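Local coordinates for protein pectate lyase (Bacillus subtilis, PDB 5AMV) that cleaves polygalacturonate (pectate) by calcium-dependent elimination, giving oligosaccharides with unsaturated non-reducing ends, at residues A[58-64]-A[137-143]; A[159-164]-A[181-186]; A[277-283]-A[305-311]. Where two conformers were deposited one is given. Residue numbers count along the deposited sequence, not the author numbering.

Interaction 1. Residues A[58-64]-A[137-143]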
loop_
_atom_site.group_PDB
_atom_site.type_symbol
_atom_site.label_atom_id
_atom_site.label_comp_id
_atom_site.label_asym_id
_atom_site.label_seq_id
_atom_site.Cartn_x
_atom_site.Cartn_y
_atom_site.Cartn_z
ATOM N N ILE A 58 3.098 2.048 19.373
ATOM C CA ILE A 58 1.862 2.817 19.199
ATOM C C ILE A 58 0.840 2.330 20.207
ATOM O O ILE A 58 0.443 1.139 20.205
ATOM C CB ILE A 58 1.321 2.749 17.732
ATOM C CG1 ILE A 58 2.437 3.332 16.840
ATOM C CG2 ILE A 58 -0.087 3.444 17.622
ATOM C CD1 ILE A 58 2.028 4.069 15.596
ATOM N N LYS A 59 0.416 3.256 21.068
ATOM C CA LYS A 59 -0.575 2.952 22.077
ATOM C C LYS A 59 -1.944 3.557 21.717
ATOM O O LYS A 59 -2.103 4.805 21.709
ATOM C CB LYS A 59 -0.049 3.486 23.430
ATOM C CG LYS A 59 -1.007 3.329 24.561
ATOM C CD LYS A 59 -0.400 3.839 25.867
ATOM C CE LYS A 59 -1.333 3.469 27.008
ATOM N NZ LYS A 59 -0.844 4.125 28.273
ATOM N N GLY A 60 -2.899 2.675 21.400
ATOM C CA GLY A 60 -4.276 3.096 21.106
ATOM C C GLY A 60 -4.359 3.662 19.702
ATOM O O GLY A 60 -3.586 3.289 18.820
ATOM N N THR A 61 -5.251 4.633 19.527
ATOM C CA THR A 61 -5.519 5.237 18.196
ATOM C C THR A 61 -4.814 6.567 18.061
ATOM O O THR A 61 -4.976 7.441 18.934
ATOM C CB THR A 61 -7.022 5.449 18.081
ATOM O OG1 THR A 61 -7.665 4.169 18.013
ATOM C CG2 THR A 61 -7.414 6.275 16.800
ATOM N N ILE A 62 -4.047 6.721 16.967
ATOM C CA ILE A 62 -3.403 7.996 16.622
ATOM C C ILE A 62 -4.076 8.551 15.364
ATOM O O ILE A 62 -3.864 8.054 14.243
ATOM C CB ILE A 62 -1.859 7.845 16.426
ATOM C CG1 ILE A 62 -1.254 7.351 17.757
ATOM C CG2 ILE A 62 -1.243 9.208 15.955
ATOM C CD1 ILE A 62 0.288 7.289 17.778
ATOM N N ASP A 63 -4.936 9.548 15.591
ATOM C CA ASP A 63 -5.530 10.322 14.512
ATOM C C ASP A 63 -4.515 11.372 14.061
ATOM O O ASP A 63 -4.025 12.188 14.879
ATOM C CB ASP A 63 -6.875 10.912 15.015
ATOM C CG ASP A 63 -7.595 11.760 13.975
ATOM O OD1 ASP A 63 -7.166 11.867 12.802
ATOM O OD2 ASP A 63 -8.682 12.297 14.334
ATOM N N MET A 64 -4.153 11.311 12.770
ATOM C CA MET A 64 -3.173 12.229 12.197
ATOM C C MET A 64 -3.772 13.533 11.704
ATOM O O MET A 64 -3.041 14.496 11.472
ATOM C CB MET A 64 -2.372 11.528 11.089
ATOM C CG MET A 64 -1.514 10.364 11.645
ATOM S SD MET A 64 -0.207 10.931 12.768
ATOM C CE MET A 64 0.945 11.718 11.619
ATOM N N ASN A 137 -5.149 -3.258 19.532
ATOM C CA ASN A 137 -5.996 -2.178 19.011
ATOM C C ASN A 137 -5.208 -0.929 18.660
ATOM O O ASN A 137 -5.774 0.177 18.640
ATOM C CB ASN A 137 -7.095 -1.831 20.040
ATOM C CG ASN A 137 -6.520 -1.232 21.340
ATOM O OD1 ASN A 137 -5.314 -1.331 21.625
ATOM N ND2 ASN A 137 -7.399 -0.584 22.133
ATOM N N ALA A 138 -3.912 -1.090 18.332
ATOM C CA ALA A 138 -3.117 0.053 17.858
ATOM C C ALA A 138 -3.601 0.468 16.468
ATOM O O ALA A 138 -3.704 -0.360 15.584
ATOM C CB ALA A 138 -1.655 -0.309 17.803
ATOM N N LYS A 139 -3.857 1.758 16.271
ATOM C CA LYS A 139 -4.443 2.246 15.008
ATOM C C LYS A 139 -3.756 3.549 14.615
ATOM O O LYS A 139 -3.445 4.377 15.477
ATOM C CB LYS A 139 -5.945 2.524 15.187
ATOM C CG LYS A 139 -6.804 1.313 15.501
ATOM C CD LYS A 139 -8.247 1.787 15.711
ATOM C CE LYS A 139 -9.211 0.658 16.046
ATOM N NZ LYS A 139 -8.749 -0.215 17.167
ATOM N N VAL A 140 -3.520 3.712 13.314
ATOM C CA VAL A 140 -3.122 4.997 12.762
ATOM C C VAL A 140 -4.268 5.384 11.803
ATOM O O VAL A 140 -4.584 4.652 10.863
ATOM C CB VAL A 140 -1.763 4.892 12.000
ATOM C CG1 VAL A 140 -1.492 6.154 11.178
ATOM C CG2 VAL A 140 -0.630 4.636 12.971
ATOM N N VAL A 141 -4.888 6.547 12.056
ATOM C CA VAL A 141 -6.081 6.948 11.353
ATOM C C VAL A 141 -5.806 8.205 10.544
ATOM O O VAL A 141 -5.387 9.219 11.107
ATOM C CB VAL A 141 -7.297 7.195 12.337
ATOM C CG1 VAL A 141 -8.545 7.563 11.557
ATOM C CG2 VAL A 141 -7.586 5.894 13.126
ATOM N N GLY A 142 -6.004 8.130 9.224
ATOM C CA GLY A 142 -5.749 9.292 8.347
ATOM C C GLY A 142 -4.294 9.501 7.920
ATOM O O GLY A 142 -4.035 10.274 7.008
ATOM N N GLY A 143 -3.361 8.782 8.551
ATOM C CA GLY A 143 -1.938 9.004 8.331
ATOM C C GLY A 143 -1.357 8.287 7.111
ATOM O O GLY A 143 -1.899 7.271 6.651
HETATM O O HOH W 1 -2.920 -0.068 21.410
HETATM O O HOH W 2 -7.414 2.107 19.687
#

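Interaction 2. Residues A[159-164]-A[181-186]. With CA (calcium ion), chain C; ACT (acetate ion), chain D.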
loop_
_atom_site.group_PDB
_atom_site.type_symbol
_atom_site.label_atom_id
_atom_site.label_comp_id
_atom_site.label_asym_id
_atom_site.label_seq_id
_atom_site.Cartn_x
_atom_site.Cartn_y
_atom_site.Cartn_z
ATOM N N PHE A 159 -3.986 0.428 9.986
ATOM C CA PHE A 159 -3.996 1.752 9.331
ATOM C C PHE A 159 -5.348 1.920 8.676
ATOM O O PHE A 159 -5.762 1.053 7.925
ATOM C CB PHE A 159 -2.924 1.742 8.213
ATOM C CG PHE A 159 -1.517 1.763 8.730
ATOM C CD1 PHE A 159 -0.831 0.577 9.112
ATOM C CD2 PHE A 159 -0.853 2.979 8.844
ATOM C CE1 PHE A 159 0.484 0.624 9.570
ATOM C CE2 PHE A 159 0.462 3.047 9.317
ATOM C CZ PHE A 159 1.136 1.880 9.684
ATOM N N GLN A 160 -6.029 3.034 8.937
ATOM C CA GLN A 160 -7.365 3.280 8.401
ATOM C C GLN A 160 -7.351 4.594 7.625
ATOM O O GLN A 160 -6.804 5.596 8.094
ATOM C CB GLN A 160 -8.359 3.463 9.545
ATOM C CG GLN A 160 -8.491 2.278 10.519
ATOM C CD GLN A 160 -9.615 2.543 11.515
ATOM O OE1 GLN A 160 -10.009 3.690 11.723
ATOM N NE2 GLN A 160 -10.144 1.502 12.100
ATOM N N ASP A 161 -8.011 4.568 6.462
ATOM C CA ASP A 161 -8.601 5.755 5.852
ATOM C C ASP A 161 -7.609 6.900 5.672
ATOM O O ASP A 161 -7.722 7.950 6.320
ATOM C CB ASP A 161 -9.831 6.179 6.704
ATOM C CG ASP A 161 -10.741 7.170 5.982
ATOM O OD1 ASP A 161 -10.566 7.392 4.780
ATOM O OD2 ASP A 161 -11.623 7.732 6.645
ATOM N N ALA A 162 -6.601 6.665 4.805
ATOM C CA ALA A 162 -5.686 7.729 4.425
ATOM C C ALA A 162 -6.410 8.593 3.346
ATOM O O ALA A 162 -6.417 8.272 2.141
ATOM C CB ALA A 162 -4.321 7.113 3.932
ATOM N N TYR A 163 -7.127 9.616 3.824
ATOM C CA TYR A 163 -8.180 10.283 3.068
ATOM C C TYR A 163 -7.701 11.659 2.639
ATOM O O TYR A 163 -7.206 12.439 3.471
ATOM C CB TYR A 163 -9.391 10.471 3.993
ATOM C CG TYR A 163 -10.670 11.005 3.380
ATOM C CD1 TYR A 163 -10.867 12.383 3.192
ATOM C CD2 TYR A 163 -11.675 10.121 2.928
ATOM C CE1 TYR A 163 -12.053 12.864 2.693
ATOM C CE2 TYR A 163 -12.890 10.606 2.406
ATOM C CZ TYR A 163 -13.050 11.985 2.254
ATOM O OH TYR A 163 -14.231 12.481 1.711
ATOM N N ASP A 164 -7.880 11.960 1.359
ATOM C CA ASP A 164 -7.445 13.268 0.826
ATOM C C ASP A 164 -8.696 14.089 0.555
ATOM O O ASP A 164 -9.550 13.700 -0.271
ATOM C CB ASP A 164 -6.662 12.986 -0.486
ATOM C CG ASP A 164 -6.050 14.201 -1.126
ATOM O OD1 ASP A 164 -6.439 15.351 -0.863
ATOM O OD2 ASP A 164 -5.119 13.966 -1.952
ATOM N N SER A 181 -5.910 11.018 -5.630
ATOM C CA SER A 181 -5.562 11.480 -4.270
ATOM C C SER A 181 -4.117 11.124 -3.930
ATOM O O SER A 181 -3.504 10.278 -4.607
ATOM C CB SER A 181 -6.537 10.906 -3.267
ATOM O OG SER A 181 -7.737 11.706 -3.237
ATOM N N GLN A 182 -3.569 11.776 -2.888
ATOM C CA GLN A 182 -2.136 11.723 -2.597
ATOM C C GLN A 182 -1.704 10.728 -1.526
ATOM O O GLN A 182 -0.486 10.478 -1.433
ATOM C CB GLN A 182 -1.607 13.106 -2.185
ATOM C CG GLN A 182 -1.452 14.074 -3.347
ATOM C CD GLN A 182 -0.473 13.566 -4.415
ATOM O OE1 GLN A 182 0.717 13.340 -4.132
ATOM N NE2 GLN A 182 -0.969 13.396 -5.646
ATOM N N TYR A 183 -2.621 10.224 -0.687
ATOM C CA TYR A 183 -2.142 9.520 0.523
ATOM C C TYR A 183 -2.351 8.049 0.435
ATOM O O TYR A 183 -3.450 7.594 0.134
ATOM C CB TYR A 183 -2.808 10.059 1.831
ATOM C CG TYR A 183 -2.747 11.552 1.850
ATOM C CD1 TYR A 183 -1.515 12.204 1.772
ATOM C CD2 TYR A 183 -3.923 12.318 1.860
ATOM C CE1 TYR A 183 -1.447 13.583 1.693
ATOM C CE2 TYR A 183 -3.867 13.698 1.799
ATOM C CZ TYR A 183 -2.652 14.327 1.723
ATOM O OH TYR A 183 -2.612 15.699 1.583
ATOM N N ASP A 184 -1.287 7.319 0.742
ATOM C CA ASP A 184 -1.384 5.878 0.951
ATOM C C ASP A 184 -1.327 5.665 2.473
ATOM O O ASP A 184 -0.987 6.601 3.214
ATOM C CB ASP A 184 -0.148 5.218 0.339
ATOM C CG ASP A 184 0.082 5.573 -1.113
ATOM O OD1 ASP A 184 -0.870 5.720 -1.905
ATOM O OD2 ASP A 184 1.267 5.631 -1.533
ATOM N N ASN A 185 -1.559 4.434 2.962
ATOM C CA ASN A 185 -1.243 4.162 4.380
ATOM C C ASN A 185 0.283 4.132 4.589
ATOM O O ASN A 185 0.795 4.755 5.523
ATOM C CB ASN A 185 -1.897 2.847 4.841
ATOM C CG ASN A 185 -3.357 2.807 4.484
ATOM O OD1 ASN A 185 -3.771 2.005 3.621
ATOM N ND2 ASN A 185 -4.179 3.667 5.134
ATOM N N ILE A 186 0.993 3.446 3.682
ATOM C CA ILE A 186 2.460 3.411 3.724
ATOM C C ILE A 186 2.979 3.559 2.279
ATOM O O ILE A 186 2.547 2.822 1.374
ATOM C CB ILE A 186 2.997 2.072 4.304
ATOM C CG1 ILE A 186 2.499 1.862 5.732
ATOM C CG2 ILE A 186 4.561 2.029 4.251
ATOM C CD1 ILE A 186 2.815 0.453 6.279
HETATM CA CA CA C . 0.484 5.808 -3.795
HETATM C C ACT D . -15.580 15.494 2.290
HETATM O O ACT D . -15.909 14.976 3.391
HETATM O OXT ACT D . -14.533 15.069 1.719
HETATM C CH3 ACT D . -16.404 16.606 1.712
HETATM O O HOH W 3 -3.647 5.201 7.525
HETATM O O HOH W 4 -6.830 4.222 3.216
HETATM O O HOH W 5 -5.050 16.749 0.982
HETATM O O HOH W 6 0.636 8.117 -3.423
HETATM O O HOH W 7 0.352 5.345 -6.090
HETATM O O HOH W 8 2.748 5.691 -4.286
#

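Interaction 3. Residues A[277-283]-A[305-311]. With ADA (alpha-D-galactopyranuronic acid), chain B; ADA (alpha-D-galactopyranuronic acid), chain E.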
loop_
_atom_site.group_PDB
_atom_site.type_symbol
_atom_site.label_atom_id
_atom_site.label_comp_id
_atom_site.label_asym_id
_atom_site.label_seq_id
_atom_site.Cartn_x
_atom_site.Cartn_y
_atom_site.Cartn_z
ATOM N N VAL A 277 -10.335 -4.238 -4.693
ATOM C CA VAL A 277 -10.736 -4.170 -6.099
ATOM C C VAL A 277 -9.601 -4.618 -7.016
ATOM O O VAL A 277 -9.829 -5.436 -7.922
ATOM C CB VAL A 277 -11.234 -2.745 -6.538
ATOM C CG1 VAL A 277 -11.539 -2.727 -8.001
ATOM C CG2 VAL A 277 -12.469 -2.347 -5.748
ATOM N N GLN A 278 -8.434 -4.014 -6.853
ATOM C CA GLN A 278 -7.381 -4.200 -7.846
ATOM C C GLN A 278 -6.000 -3.899 -7.280
ATOM O O GLN A 278 -5.859 -3.448 -6.143
ATOM C CB GLN A 278 -7.681 -3.278 -9.037
ATOM C CG GLN A 278 -7.662 -1.788 -8.667
ATOM C CD GLN A 278 -8.052 -0.912 -9.840
ATOM O OE1 GLN A 278 -7.548 -1.112 -10.953
ATOM N NE2 GLN A 278 -8.920 0.074 -9.606
ATOM N N ARG A 279 -4.965 -4.193 -8.087
ATOM C CA ARG A 279 -3.558 -3.936 -7.707
ATOM C C ARG A 279 -3.140 -4.678 -6.459
ATOM O O ARG A 279 -2.875 -4.076 -5.424
ATOM C CB ARG A 279 -3.243 -2.420 -7.579
ATOM C CG ARG A 279 -3.711 -1.651 -8.813
ATOM C CD ARG A 279 -3.376 -0.181 -8.714
ATOM N NE ARG A 279 -3.703 0.523 -9.946
ATOM C CZ ARG A 279 -3.430 1.812 -10.181
ATOM N NH1 ARG A 279 -2.838 2.565 -9.247
ATOM N NH2 ARG A 279 -3.740 2.351 -11.354
ATOM N N ALA A 280 -3.101 -6.001 -6.553
ATOM C CA ALA A 280 -2.746 -6.775 -5.386
ATOM C C ALA A 280 -1.664 -7.822 -5.579
ATOM O O ALA A 280 -1.878 -8.997 -5.263
ATOM C CB ALA A 280 -4.001 -7.406 -4.758
ATOM N N PRO A 281 -0.475 -7.426 -6.119
ATOM C CA PRO A 281 -0.048 -6.074 -6.454
ATOM C C PRO A 281 -0.134 -5.805 -7.974
ATOM O O PRO A 281 -0.224 -6.763 -8.764
ATOM C CB PRO A 281 1.439 -6.093 -6.069
ATOM C CG PRO A 281 1.867 -7.468 -6.458
ATOM C CD PRO A 281 0.646 -8.392 -6.222
ATOM N N ARG A 282 -0.028 -4.536 -8.352
ATOM C CA ARG A 282 0.266 -4.174 -9.756
ATOM C C ARG A 282 1.748 -3.859 -9.835
ATOM O O ARG A 282 2.222 -3.020 -9.072
ATOM C CB ARG A 282 -0.505 -2.928 -10.168
ATOM C CG ARG A 282 -0.438 -2.620 -11.667
ATOM C CD ARG A 282 -0.488 -1.125 -11.897
ATOM N NE ARG A 282 -0.758 -0.782 -13.283
ATOM C CZ ARG A 282 0.168 -0.765 -14.257
ATOM N NH1 ARG A 282 1.430 -1.095 -14.010
ATOM N NH2 ARG A 282 -0.165 -0.397 -15.501
ATOM N N VAL A 283 2.488 -4.512 -10.740
ATOM C CA VAL A 283 3.944 -4.403 -10.737
ATOM C C VAL A 283 4.457 -3.888 -12.071
ATOM O O VAL A 283 3.977 -4.298 -13.112
ATOM C CB VAL A 283 4.582 -5.810 -10.481
ATOM C CG1 VAL A 283 6.138 -5.777 -10.526
ATOM C CG2 VAL A 283 4.113 -6.382 -9.096
ATOM N N PRO A 305 -16.154 -4.176 -5.490
ATOM C CA PRO A 305 -16.204 -5.417 -6.267
ATOM C C PRO A 305 -14.834 -5.776 -6.848
ATOM O O PRO A 305 -14.063 -4.898 -7.284
ATOM C CB PRO A 305 -17.195 -5.088 -7.394
ATOM C CG PRO A 305 -17.054 -3.544 -7.567
ATOM C CD PRO A 305 -16.959 -3.096 -6.109
ATOM N N PHE A 306 -14.528 -7.060 -6.833
ATOM C CA PHE A 306 -13.241 -7.530 -7.321
ATOM C C PHE A 306 -13.085 -7.275 -8.803
ATOM O O PHE A 306 -13.995 -7.589 -9.592
ATOM C CB PHE A 306 -13.181 -9.057 -7.110
ATOM C CG PHE A 306 -11.884 -9.692 -7.581
ATOM C CD1 PHE A 306 -11.782 -10.157 -8.889
ATOM C CD2 PHE A 306 -10.797 -9.868 -6.703
ATOM C CE1 PHE A 306 -10.577 -10.746 -9.360
ATOM C CE2 PHE A 306 -9.614 -10.472 -7.159
ATOM C CZ PHE A 306 -9.504 -10.885 -8.494
ATOM N N SER A 307 -11.902 -6.765 -9.203
ATOM C CA SER A 307 -11.572 -6.608 -10.618
ATOM C C SER A 307 -10.450 -7.596 -11.002
ATOM O O SER A 307 -10.621 -8.454 -11.880
ATOM C CB SER A 307 -11.146 -5.149 -10.888
ATOM O OG SER A 307 -10.985 -4.869 -12.262
ATOM N N TYR A 308 -9.300 -7.477 -10.349
ATOM C CA TYR A 308 -8.208 -8.416 -10.592
ATOM C C TYR A 308 -7.295 -8.482 -9.384
ATOM O O TYR A 308 -7.322 -7.561 -8.560
ATOM C CB TYR A 308 -7.422 -8.059 -11.862
ATOM C CG TYR A 308 -6.546 -6.802 -11.768
ATOM C CD1 TYR A 308 -5.243 -6.889 -11.261
ATOM C CD2 TYR A 308 -7.022 -5.523 -12.210
ATOM C CE1 TYR A 308 -4.423 -5.726 -11.165
ATOM C CE2 TYR A 308 -6.207 -4.365 -12.128
ATOM C CZ TYR A 308 -4.900 -4.508 -11.643
ATOM O OH TYR A 308 -4.047 -3.410 -11.589
ATOM N N ALA A 309 -6.491 -9.553 -9.285
ATOM C CA ALA A 309 -5.497 -9.659 -8.226
ATOM C C ALA A 309 -4.134 -9.125 -8.675
ATOM O O ALA A 309 -3.681 -8.067 -8.208
ATOM C CB ALA A 309 -5.375 -11.129 -7.747
ATOM N N TRP A 310 -3.488 -9.822 -9.620
ATOM C CA TRP A 310 -2.126 -9.441 -10.052
ATOM C C TRP A 310 -2.143 -8.570 -11.295
ATOM O O TRP A 310 -2.819 -8.885 -12.268
ATOM C CB TRP A 310 -1.213 -10.664 -10.278
ATOM C CG TRP A 310 -1.236 -11.585 -9.150
ATOM C CD1 TRP A 310 -1.357 -11.254 -7.802
ATOM C CD2 TRP A 310 -1.162 -13.023 -9.207
ATOM N NE1 TRP A 310 -1.390 -12.407 -7.040
ATOM C CE2 TRP A 310 -1.262 -13.499 -7.863
ATOM C CE3 TRP A 310 -1.047 -13.960 -10.264
ATOM C CZ2 TRP A 310 -1.238 -14.859 -7.539
ATOM C CZ3 TRP A 310 -1.018 -15.342 -9.919
ATOM C CH2 TRP A 310 -1.128 -15.762 -8.573
ATOM N N GLY A 311 -1.403 -7.466 -11.268
ATOM C CA GLY A 311 -1.396 -6.567 -12.434
ATOM C C GLY A 311 -0.058 -6.741 -13.100
ATOM O O GLY A 311 0.988 -6.416 -12.519
HETATM C C1 ADA B . -6.712 2.289 -13.367
HETATM C C2 ADA B . -6.399 3.759 -13.695
HETATM C C3 ADA B . -5.786 3.873 -15.094
HETATM C C4 ADA B . -4.534 3.021 -15.214
HETATM C C5 ADA B . -4.887 1.575 -14.887
HETATM C C6 ADA B . -3.590 0.808 -14.763
HETATM O O2 ADA B . -7.647 4.466 -13.723
HETATM O O3 ADA B . -5.416 5.234 -15.353
HETATM O O4 ADA B . -3.579 3.492 -14.241
HETATM O O5 ADA B . -5.558 1.477 -13.597
HETATM O O6B ADA B . -3.369 0.229 -13.663
HETATM O O6A ADA B . -2.759 0.786 -15.728
HETATM C C1 ADA E . -10.323 0.601 -16.227
HETATM C C2 ADA E . -8.859 0.209 -16.436
HETATM C C3 ADA E . -8.277 -0.336 -15.118
HETATM C C4 ADA E . -8.420 0.704 -14.005
HETATM C C5 ADA E . -9.905 1.111 -13.908
HETATM C C6 ADA E . -10.183 2.119 -12.822
HETATM O O2 ADA E . -8.743 -0.753 -17.502
HETATM O O3 ADA E . -6.922 -0.759 -15.307
HETATM O O4 ADA E . -7.565 1.824 -14.290
HETATM O O5 ADA E . -10.412 1.586 -15.185
HETATM O O6B ADA E . -9.719 1.953 -11.649
HETATM O O6A ADA E . -10.896 3.105 -13.154
HETATM O O HOH W 9 -5.012 -1.082 -12.001
HETATM O O HOH W 10 -9.618 -2.633 -12.563
#

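Interaction 1. Residues A[58-64]-A[137-143]
Val140 overlaps two side chains of segment 58-64. Its CG2 lies 3.8 Å from Ile58 CD1, and its CG1 lies 4.2 Å from Met64 CG. Ile62, paired with Val140, points to the same buried face. Strands 61-63 and 139-141 run parallel in adjacent coils of the parallel beta-helix, their short axes approaching to 4.7 Å. Four backbone hydrogen bonds alternate along them: Lys139 N to Gly60 O (3.0 Å), Ile62 N to Lys139 O (2.8 Å), Val141 N to Ile62 O (2.8 Å) and Met64 N to Val141 O (2.9 Å). On the other, more open face, Thr61 OG1 is 3.4 Å from Lys139 CD. At the start of the ladder one water joins Gly60 N to Asn137 OD1; a second joins Thr61 OG1 to Asn137 O. Gly143 CA lies 3.6 Å from Met64 CG; a CB there would clash. The backbone bonds thus hold the parallel register, while Ile58, Ile62, Met64 and Val140 make one face apolar and the Thr61 face admits water.

Interaction 2. Residues A[159-164]-A[181-186]
The calcium site of this pectate lyase lies on one side of this contact, within the parallel beta-helix of the polysaccharide lyase 1 family. Segment 159-164 leaves strand 158-160, and segment 181-186 is the loop leading into strand 186-189. Their end-to-end directions are 157° apart, so they run roughly antiparallel. Asp184 points away from 159-164 and grips the calcium with both OD1 (2.3 Å) and OD2 (2.4 Å). OD2 also accepts a hydrogen bond from Thr187 OG1. Asp223 and Asp227 also bind the ion, with waters 6, 7 and 8. The opposite side of the loop packs on 159-164. Phe159 CB meets Asn185 CB at 3.7 Å, and Ile186 CG1 lies over one face of the Phe159 ring. Ala162, the centre of an inverse gamma turn, puts CB 3.4 Å from Asp184 O and 3.9 Å from Tyr183 CB. The metal ligand therefore sits on a loop whose backbone is packed from behind. Asn185 ND2 gives a hydrogen bond to water 3, which bonds to Gln160 O. The Tyr183 side chain also reaches helix 105-121. Its OH and Asp164 OD1 share water 5, each 2.7 Å from the water oxygen. Asp164 OD2 has a second partner in Gln114. One direct hydrogen bond joins the two segments: Gln182 N donates to Asp164 OD2 at 2.8 Å.

Interaction 3. Residues A[277-283]-A[305-311]
Segments 277-283 and 305-311 lie on adjacent coils of the parallel beta-helix; Pro305 opens the second. Its O is 3.4 Å from Val277 CG2. Ser307 N and Tyr308 N both donate to Val277 O, at 2.8 and 3.2 Å. Ser307 OG shares water 10 with Gln278 OE1. The Tyr308 ring takes a CH-pi contact from Gln278 CB, 4.1 Å from the ring centroid. Ala309 O accepts from Ala280 N at 2.7 Å. Trp310 CD1 lies 3.8 Å from Pro281 CD, next to the cis Ala280-Pro281 peptide. Gly311 pairs in parallel with Arg282: Gly311 N donates to Pro281 O (2.9 Å), and Val283 N to Gly311 O (3.0 Å). A CB on Gly311 would clash with Arg282 CG. Facing the substrate, Gln278 NE2 hydrogen-bonds to Asp246 OD1 and to O6B of the chain E galacturonate (2.9 Å). Arg279, the inferred active-site residue, makes a hydrogen bond from NH2 to O5 of the chain B galacturonate (3.0 Å). Arg282 holds the chain B carboxylate, NE to O6B (2.8 Å) and NH2 to O6A (2.9 Å).

The three contacts close in series along the chain; none nests in or crosses another. Interaction 1 comes first and closes a loop with 72 intervening residues, rich in helix. Interaction 2 closes a shorter loop of 16 residues, and interaction 3, after a long gap, one of 21. Interactions 1 and 2 touch, because strands 139-141 and 158-160 are neighbours in one sheet: Val140 O is 2.9 Å from Gln160 N, a probable hydrogen bond. Interaction 1 joins neighbouring coils; interaction 2 closes a loop within one coil, from one sheet to the next. Interaction 3 ties later coils in another sheet. Its nearest atoms are about 8 Å from interaction 2, so the calcium loop and Arg279 lie close without touching.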